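Local atomic coordinates of surface protein R28 (Streptococcus pyogenes, PDB entry 6S5Z), a protein that is a cell-wall-anchored streptococcal surface protein that carries immunoglobulin-like Rib domains, one of them described here, and is probably involved in infection. Residues R16-E19 with Q20-L24. Sequence-based numbering, arbitrary orientation.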
loop_
_atom_site.group_PDB
_atom_site.type_symbol
_atom_site.label_atom_id
_atom_site.label_comp_id
_atom_site.label_asym_id
_atom_site.label_seq_id
_atom_site.Cartn_x
_atom_site.Cartn_y
_atom_site.Cartn_z
ATOM N N ARG A 16 -2.006 -5.394 -8.156
ATOM C CA ARG A 16 -2.728 -4.673 -9.196
ATOM C C ARG A 16 -2.046 -4.824 -10.553
ATOM O O ARG A 16 -0.818 -4.977 -10.647
ATOM C CB ARG A 16 -2.844 -3.182 -8.857
ATOM C CG ARG A 16 -3.488 -2.848 -7.535
ATOM C CD ARG A 16 -3.620 -1.338 -7.454
ATOM N NE ARG A 16 -4.512 -0.831 -8.496
ATOM C CZ ARG A 16 -4.582 0.447 -8.861
ATOM N NH1 ARG A 16 -3.804 1.350 -8.292
ATOM N NH2 ARG A 16 -5.422 0.822 -9.807
ATOM N N THR A 17 -2.865 -4.771 -11.608
ATOM C CA THR A 17 -2.403 -4.703 -12.992
ATOM C C THR A 17 -2.946 -3.430 -13.622
ATOM O O THR A 17 -4.162 -3.213 -13.647
ATOM C CB THR A 17 -2.860 -5.922 -13.789
ATOM O OG1 THR A 17 -2.351 -7.098 -13.160
ATOM C CG2 THR A 17 -2.338 -5.851 -15.213
ATOM N N VAL A 18 -2.050 -2.591 -14.130
ATOM C CA VAL A 18 -2.421 -1.287 -14.662
ATOM C C VAL A 18 -1.682 -1.044 -15.972
ATOM O O VAL A 18 -0.676 -1.691 -16.279
ATOM C CB VAL A 18 -2.114 -0.134 -13.675
ATOM C CG1 VAL A 18 -2.743 -0.392 -12.310
ATOM C CG2 VAL A 18 -0.592 0.099 -13.564
ATOM N N GLU A 19 -2.170 -0.068 -16.729
ATOM C CA GLU A 19 -1.531 0.293 -17.985
ATOM C C GLU A 19 -0.367 1.251 -17.753
ATOM O O GLU A 19 -0.294 1.941 -16.732
ATOM C CB GLU A 19 -2.545 0.927 -18.927
ATOM C CG GLU A 19 -3.538 -0.064 -19.527
ATOM C CD GLU A 19 -4.425 0.584 -20.570
ATOM O OE1 GLU A 19 -5.112 1.572 -20.231
ATOM O OE2 GLU A 19 -4.420 0.119 -21.732
ATOM N N GLN A 20 0.550 1.289 -18.724
ATOM C CA GLN A 20 1.653 2.239 -18.676
ATOM C C GLN A 20 1.107 3.646 -18.473
ATOM O O GLN A 20 0.108 4.027 -19.092
ATOM C CB GLN A 20 2.455 2.180 -19.974
ATOM C CG GLN A 20 3.841 2.829 -19.903
ATOM C CD GLN A 20 4.611 2.574 -21.184
ATOM O OE1 GLN A 20 4.086 1.947 -22.101
ATOM N NE2 GLN A 20 5.864 3.035 -21.248
ATOM N N HIS A 21 1.761 4.398 -17.589
ATOM C CA HIS A 21 1.491 5.801 -17.221
ATOM C C HIS A 21 0.302 5.947 -16.275
ATOM O O HIS A 21 -0.069 7.065 -15.930
ATOM C CB HIS A 21 1.297 6.694 -18.452
ATOM C CG HIS A 21 2.446 6.640 -19.408
ATOM N ND1 HIS A 21 3.723 6.995 -19.038
ATOM C CD2 HIS A 21 2.516 6.289 -20.714
ATOM C CE1 HIS A 21 4.532 6.861 -20.075
ATOM N NE2 HIS A 21 3.827 6.429 -21.100
ATOM N N ALA A 22 -0.258 4.846 -15.785
ATOM C CA ALA A 22 -1.367 4.927 -14.848
ATOM C C ALA A 22 -0.953 5.623 -13.553
ATOM O O ALA A 22 0.209 5.611 -13.153
ATOM C CB ALA A 22 -1.895 3.519 -14.532
ATOM N N GLU A 23 -1.917 6.271 -12.915
ATOM C CA GLU A 23 -1.731 6.757 -11.557
ATOM C C GLU A 23 -1.884 5.599 -10.568
ATOM O O GLU A 23 -2.536 4.592 -10.854
ATOM C CB GLU A 23 -2.746 7.857 -11.240
ATOM C CG GLU A 23 -2.674 9.076 -12.164
ATOM C CD GLU A 23 -1.361 9.823 -12.054
ATOM O OE1 GLU A 23 -0.805 9.895 -10.931
ATOM O OE2 GLU A 23 -0.888 10.343 -13.092
ATOM N N LEU A 24 -1.267 5.747 -9.401
ATOM C CA LEU A 24 -1.315 4.737 -8.350
ATOM C C LEU A 24 -1.581 5.428 -7.027
ATOM O O LEU A 24 -0.704 6.118 -6.494
ATOM C CB LEU A 24 -0.003 3.953 -8.275
ATOM C CG LEU A 24 0.435 3.135 -9.482
ATOM C CD1 LEU A 24 1.827 2.601 -9.185
ATOM C CD2 LEU A 24 -0.555 1.987 -9.741
HETATM O O HOH W 1 -5.034 3.670 -11.460
#
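The chain reverses between E19 and A22 in a type II beta turn, which turns Q20-L24 back past strand 16-19; the end-to-end directions of the two segments differ by 137°. One backbone bond closes the turn, from A22 N to E19 O over 3.1 Å, its N-H...O angle of 149° moderately bent. H21 occupies the third turn position with a positive phi, and CG of Q20 lies on one face of its imidazole ring, offset toward the rim.

Inside the bend, A22 directs its methyl group at V18: A22 CB lies 3.8 Å from V18 CB, and the CG2 branch of V18 reaches the same methyl. The other branch faces L24, with V18 CG1 4.1 Å from L24 CD2, so the two branches of one valine are divided between the turn and the returning chain. R16 bends at chi3 (63°), folding its guanidinium back alongside V18, whose CG1 sits 3.8 Å above one face of that group, toward its rim. R16 and L24 run past each other in opposite directions, and R16 NH1 comes within 3.6 Å of L24 CD2. The other terminal nitrogen, R16 NH2, gives a weak bond of 3.3 Å to a water that donates to E23 O at 2.7 Å.

Within the immunoglobulin-like Rib domain, strand 16-19 is an outermost strand of the sheet, running parallel to strand 71-81 and bonded through R16 and V18 to T79 and T81. The side chain of V18 also meets V78 there. From the turn itself, Q20 NE2 bonds S53 O and A22 O bonds T52 OG1; past it, L24 O bonds W44 NE1, tying the returning chain to the 52-53 loop and strand 41-44.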